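ATP synthase subunit s, mitochondrial (Bos taurus, PDB 3E4G) regulates the mitochondrial membrane ATP synthase, being needed for its proton conduction and blocking a proton leak through an alternative exit pathway. Local coordinates at residues M37-Y40 against R45-K48; R39-Q44 against L84-K89. The protein carries 1 engineered substitution. All blocks are in the same frame, centred on the assembly; numbering follows the deposited sequence. Where two conformers were deposited one is given.

Interaction 1 of 2, residues M37-Y40 against R45-K48; sequences MVRY and RWQK
R39 lays its side chain over one face of the W46 indole, and the contact can be followed outward atom by atom. CB sits over the six-membered ring, 3.6 Å from its centroid and 12° off the ring normal, a CH-pi contact. CG stands anti to the backbone N (chi1 -174°) and meets the carbonyl of R45, CG to O 3.5 Å. CD lies above the pyrrole side, 3.6 Å from W46 NE1. A bend at chi3 stands the guanidinium nearly upright on the ring, planes 83° apart, with W46 NE1 at its edge and NE still near the indole; NH1 bonds to Q64 OE1. With alanine at W46 the R39 methylenes would probably lose their aromatic cover and be left freer to move. Backbone evidence for pairing is a single antiparallel hydrogen-bonded pair: Q47 N gives a bond to V38 O at 2.7 Å, and V38 N a longer one to Q47 O at 3.3 Å. Farther along, one water accepts from Y40 N and Q47 NE2 and donates to R45 O. The loop residues 45-48 thus flank strand 37-40 on one edge, strand 63-69 pairs with the other, and helix 23-33 packs against V38 and Q47.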
loop_
_atom_site.group_PDB
_atom_site.type_symbol
_atom_site.label_atom_id
_atom_site.label_comp_id
_atom_site.label_asym_id
_atom_site.label_seq_id
_atom_site.Cartn_x
_atom_site.Cartn_y
_atom_site.Cartn_z
ATOM N N MET A 37 8.016 -4.777 3.503
ATOM C CA MET A 37 8.142 -4.957 4.974
ATOM C C MET A 37 6.809 -4.492 5.606
ATOM O O MET A 37 6.091 -3.654 5.062
ATOM C CB MET A 37 9.298 -4.084 5.523
ATOM C CG MET A 37 10.643 -4.395 4.892
ATOM S SD MET A 37 11.885 -3.250 5.577
ATOM C CE MET A 37 13.313 -3.736 4.639
ATOM N N VAL A 38 6.536 -5.063 6.785
ATOM C CA VAL A 38 5.363 -4.629 7.568
ATOM C C VAL A 38 5.786 -4.428 9.025
ATOM O O VAL A 38 6.761 -5.034 9.499
ATOM C CB VAL A 38 4.197 -5.635 7.544
ATOM C CG1 VAL A 38 3.738 -5.877 6.058
ATOM C CG2 VAL A 38 4.454 -6.949 8.230
ATOM N N ARG A 39 5.016 -3.623 9.728
ATOM C CA ARG A 39 5.218 -3.432 11.178
ATOM C C ARG A 39 3.856 -3.554 11.833
ATOM O O ARG A 39 2.867 -2.936 11.384
ATOM C CB ARG A 39 5.818 -2.070 11.489
ATOM C CG ARG A 39 6.168 -1.941 12.982
ATOM C CD ARG A 39 6.756 -0.592 13.346
ATOM N NE ARG A 39 5.905 0.533 12.981
ATOM C CZ ARG A 39 4.711 0.778 13.525
ATOM N NH1 ARG A 39 4.263 0.036 14.571
ATOM N NH2 ARG A 39 3.947 1.720 13.030
ATOM N N TYR A 40 3.800 -4.379 12.880
ATOM C CA TYR A 40 2.524 -4.628 13.591
ATOM C C TYR A 40 2.280 -3.569 14.658
ATOM O O TYR A 40 3.182 -3.002 15.294
ATOM C CB TYR A 40 2.575 -6.009 14.249
ATOM C CG TYR A 40 2.728 -7.111 13.243
ATOM C CD1 TYR A 40 1.858 -7.216 12.152
ATOM C CD2 TYR A 40 3.745 -8.085 13.358
ATOM C CE1 TYR A 40 1.998 -8.229 11.219
ATOM C CE2 TYR A 40 3.867 -9.090 12.447
ATOM C CZ TYR A 40 2.993 -9.166 11.364
ATOM O OH TYR A 40 3.176 -10.193 10.452
ATOM N N ARG A 45 9.793 -2.865 16.100
ATOM C CA ARG A 45 10.615 -3.433 15.044
ATOM C C ARG A 45 9.740 -3.872 13.862
ATOM O O ARG A 45 8.598 -4.258 14.000
ATOM C CB ARG A 45 11.349 -4.657 15.579
ATOM C CG ARG A 45 10.367 -5.896 15.740
ATOM C CD ARG A 45 11.094 -7.120 16.317
ATOM N NE ARG A 45 11.307 -8.017 15.195
ATOM C CZ ARG A 45 11.807 -7.585 14.020
ATOM N NH1 ARG A 45 12.197 -6.337 13.800
ATOM N NH2 ARG A 45 11.981 -8.372 13.081
ATOM N N TRP A 46 10.369 -3.753 12.686
ATOM C CA TRP A 46 9.761 -4.192 11.424
ATOM C C TRP A 46 10.020 -5.644 11.123
ATOM O O TRP A 46 11.075 -6.202 11.437
ATOM C CB TRP A 46 10.295 -3.312 10.292
ATOM C CG TRP A 46 9.753 -1.935 10.297
ATOM C CD1 TRP A 46 9.994 -0.921 11.175
ATOM C CD2 TRP A 46 8.753 -1.458 9.400
ATOM N NE1 TRP A 46 9.222 0.179 10.883
ATOM C CE2 TRP A 46 8.437 -0.148 9.766
ATOM C CE3 TRP A 46 8.049 -2.051 8.323
ATOM C CZ2 TRP A 46 7.460 0.615 9.092
ATOM C CZ3 TRP A 46 7.078 -1.306 7.655
ATOM C CH2 TRP A 46 6.806 -0.033 8.027
ATOM N N GLN A 47 9.038 -6.243 10.431
ATOM C CA GLN A 47 9.187 -7.556 9.805
ATOM C C GLN A 47 9.833 -7.349 8.421
ATOM O O GLN A 47 9.240 -6.721 7.534
ATOM C CB GLN A 47 7.834 -8.209 9.606
ATOM C CG GLN A 47 6.959 -8.218 10.852
ATOM C CD GLN A 47 7.541 -8.952 12.028
ATOM O OE1 GLN A 47 8.190 -10.058 11.824
ATOM N NE2 GLN A 47 7.344 -8.402 13.226
ATOM N N LYS A 48 11.025 -7.866 8.281
ATOM C CA LYS A 48 11.715 -7.725 6.967
ATOM C C LYS A 48 12.156 -8.979 6.387
ATOM O O LYS A 48 12.384 -8.962 5.147
ATOM C CB LYS A 48 12.721 -6.647 6.891
ATOM C CG LYS A 48 13.780 -7.025 7.801
ATOM C CD LYS A 48 14.766 -5.667 7.891
ATOM C CE LYS A 48 15.989 -5.868 8.733
ATOM N NZ LYS A 48 15.736 -6.295 10.101
HETATM O O HOH W 1 6.256 -5.726 13.664
#

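Interaction 2 of 2, residues R39-Q44 against L84-K89; sequences RYHGQQ and LQYVEK
Y86 takes the imidazole of H41 at its main-chain oxygen, and this is the one hydrogen bond between residues 39-44 and 84-89. H41 NE2 donates to Y86 O at 2.8 Å with an N-H...O angle of 177°; the oxygen lies in the ring plane, while the nitrogen is tilted 24° from the carbonyl plane. Because NE2 is the donor, it carries a proton. The same residue offers its CB, 3.3 Å from H41 NE2, and the two side chains cross at about a right angle. Past V87, whose CB points away, E88 brings its carboxylate to the imidazole edge, OE2 to H41 CE1 3.6 Å, with the two planes 89° apart. Its other oxygen, OE1, accepts from Q64 NE2, a bond that helps to hold the carboxylate beside the imidazole. At K89, where strand 89-93 begins, NZ comes 4.5 Å from R39 NH2, a proximity of like charges. On the opposing segment a type II turn, Y40 to Q43, follows strand 37-40, with R39 NH1 bonded to Q43 O at 3.0 Å. The arrangement is a surface bridge between successive leucine-rich repeats, H41 of the first meeting the loop near the end of the second, just before strand 89-93.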
loop_
_atom_site.group_PDB
_atom_site.type_symbol
_atom_site.label_atom_id
_atom_site.label_comp_id
_atom_site.label_asym_id
_atom_site.label_seq_id
_atom_site.Cartn_x
_atom_site.Cartn_y
_atom_site.Cartn_z
ATOM N N ARG A 39 5.016 -3.623 9.728
ATOM C CA ARG A 39 5.218 -3.432 11.178
ATOM C C ARG A 39 3.856 -3.554 11.833
ATOM O O ARG A 39 2.867 -2.936 11.384
ATOM C CB ARG A 39 5.818 -2.070 11.489
ATOM C CG ARG A 39 6.168 -1.941 12.982
ATOM C CD ARG A 39 6.756 -0.592 13.346
ATOM N NE ARG A 39 5.905 0.533 12.981
ATOM C CZ ARG A 39 4.711 0.778 13.525
ATOM N NH1 ARG A 39 4.263 0.036 14.571
ATOM N NH2 ARG A 39 3.947 1.720 13.030
ATOM N N TYR A 40 3.800 -4.379 12.880
ATOM C CA TYR A 40 2.524 -4.628 13.591
ATOM C C TYR A 40 2.280 -3.569 14.658
ATOM O O TYR A 40 3.182 -3.002 15.294
ATOM C CB TYR A 40 2.575 -6.009 14.249
ATOM C CG TYR A 40 2.728 -7.111 13.243
ATOM C CD1 TYR A 40 1.858 -7.216 12.152
ATOM C CD2 TYR A 40 3.745 -8.085 13.358
ATOM C CE1 TYR A 40 1.998 -8.229 11.219
ATOM C CE2 TYR A 40 3.867 -9.090 12.447
ATOM C CZ TYR A 40 2.993 -9.166 11.364
ATOM O OH TYR A 40 3.176 -10.193 10.452
ATOM N N HIS A 41 0.962 -3.330 14.873
ATOM C CA HIS A 41 0.541 -2.552 16.051
ATOM C C HIS A 41 1.216 -3.141 17.281
ATOM O O HIS A 41 1.238 -4.333 17.511
ATOM C CB HIS A 41 -0.973 -2.643 16.216
ATOM C CG HIS A 41 -1.694 -1.722 15.327
ATOM N ND1 HIS A 41 -1.895 -0.405 15.653
ATOM C CD2 HIS A 41 -2.236 -1.926 14.066
ATOM C CE1 HIS A 41 -2.529 0.160 14.648
ATOM N NE2 HIS A 41 -2.726 -0.722 13.653
ATOM N N GLY A 42 1.727 -2.192 18.104
ATOM C CA GLY A 42 2.356 -2.548 19.389
ATOM C C GLY A 42 3.786 -2.941 19.298
ATOM O O GLY A 42 4.403 -3.217 20.337
ATOM N N GLN A 43 4.382 -2.973 18.090
ATOM C CA GLN A 43 5.776 -3.349 17.949
ATOM C C GLN A 43 6.561 -2.216 17.310
ATOM O O GLN A 43 6.132 -1.552 16.362
ATOM C CB GLN A 43 5.924 -4.616 17.131
ATOM C CG GLN A 43 5.140 -5.752 17.755
ATOM C CD GLN A 43 5.558 -7.073 17.219
ATOM O OE1 GLN A 43 5.953 -7.241 16.066
ATOM N NE2 GLN A 43 5.540 -8.062 18.117
ATOM N N GLN A 44 7.774 -2.037 17.860
ATOM C CA GLN A 44 8.693 -1.072 17.306
ATOM C C GLN A 44 9.465 -1.613 16.079
ATOM O O GLN A 44 9.780 -0.825 15.151
ATOM C CB GLN A 44 9.635 -0.598 18.371
ATOM C CG GLN A 44 10.368 0.603 17.899
ATOM C CD GLN A 44 11.341 1.263 18.717
ATOM O OE1 GLN A 44 11.744 0.508 19.742
ATOM N NE2 GLN A 44 11.776 2.371 18.322
ATOM N N LEU A 84 -7.908 -6.364 6.045
ATOM C CA LEU A 84 -7.075 -5.683 7.066
ATOM C C LEU A 84 -7.824 -4.527 7.658
ATOM O O LEU A 84 -8.330 -3.641 6.946
ATOM C CB LEU A 84 -5.805 -5.156 6.413
ATOM C CG LEU A 84 -4.953 -6.247 5.696
ATOM C CD1 LEU A 84 -3.701 -5.600 5.117
ATOM C CD2 LEU A 84 -4.582 -7.367 6.597
ATOM N N GLN A 85 -7.889 -4.471 9.010
ATOM C CA GLN A 85 -8.721 -3.456 9.665
ATOM C C GLN A 85 -7.970 -2.284 10.228
ATOM O O GLN A 85 -8.613 -1.266 10.579
ATOM C CB GLN A 85 -9.540 -4.119 10.817
ATOM C CG GLN A 85 -10.327 -5.369 10.361
ATOM C CD GLN A 85 -11.305 -5.051 9.299
ATOM O OE1 GLN A 85 -12.077 -4.080 9.407
ATOM N NE2 GLN A 85 -11.261 -5.818 8.212
ATOM N N TYR A 86 -6.651 -2.364 10.365
ATOM C CA TYR A 86 -5.927 -1.403 11.202
ATOM C C TYR A 86 -4.735 -0.774 10.500
ATOM O O TYR A 86 -3.833 -0.215 11.159
ATOM C CB TYR A 86 -5.488 -2.054 12.527
ATOM C CG TYR A 86 -6.579 -2.831 13.195
ATOM C CD1 TYR A 86 -7.617 -2.183 13.910
ATOM C CD2 TYR A 86 -6.580 -4.197 13.120
ATOM C CE1 TYR A 86 -8.606 -2.917 14.530
ATOM C CE2 TYR A 86 -7.565 -4.962 13.804
ATOM C CZ TYR A 86 -8.536 -4.286 14.533
ATOM O OH TYR A 86 -9.518 -5.000 15.215
ATOM N N VAL A 87 -4.679 -0.822 9.161
ATOM C CA VAL A 87 -3.519 -0.237 8.431
ATOM C C VAL A 87 -3.614 1.274 8.422
ATOM O O VAL A 87 -4.578 1.851 7.912
ATOM C CB VAL A 87 -3.458 -0.813 7.003
ATOM C CG1 VAL A 87 -2.264 -0.159 6.270
ATOM C CG2 VAL A 87 -3.376 -2.318 6.999
ATOM N N GLU A 88 -2.590 1.910 8.962
ATOM C CA GLU A 88 -2.569 3.350 9.088
ATOM C C GLU A 88 -1.555 4.058 8.196
ATOM O O GLU A 88 -1.746 5.239 7.893
ATOM C CB GLU A 88 -2.290 3.752 10.568
ATOM C CG GLU A 88 -3.412 3.290 11.431
ATOM C CD GLU A 88 -3.252 3.549 12.876
ATOM O OE1 GLU A 88 -2.165 3.889 13.353
ATOM O OE2 GLU A 88 -4.214 3.223 13.645
ATOM N N LYS A 89 -0.466 3.375 7.833
ATOM C CA LYS A 89 0.648 3.956 7.088
ATOM C C LYS A 89 1.016 3.026 5.948
ATOM O O LYS A 89 1.237 1.828 6.169
ATOM C CB LYS A 89 1.880 4.126 7.982
ATOM C CG LYS A 89 1.722 5.100 9.136
ATOM C CD LYS A 89 2.944 5.069 10.068
ATOM C CE LYS A 89 3.022 6.213 10.982
ATOM N NZ LYS A 89 4.077 6.103 12.020
#

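Both interactions start from strand 37-40, and their centres lie 9 Å apart. R39 links them: its methylenes serve interaction 1, whereas its guanidinium faces the turn and K89 of interaction 2. Q64 adds a second tie, since it bonds both R39 and E88. Interaction 1 lies almost wholly in the first repeat, M37 being the last residue of the N-terminal domain, and joins the strand to the loop that follows; interaction 2 reaches from that repeat to the next, past the intervening strand 63-69. Their relation to the magnesium ion differs. The M37 side chain is about 5 Å from the metal and about 7 Å from the side chain of T69, a magnesium-site residue with G35, whereas interaction 2 lies away from this site.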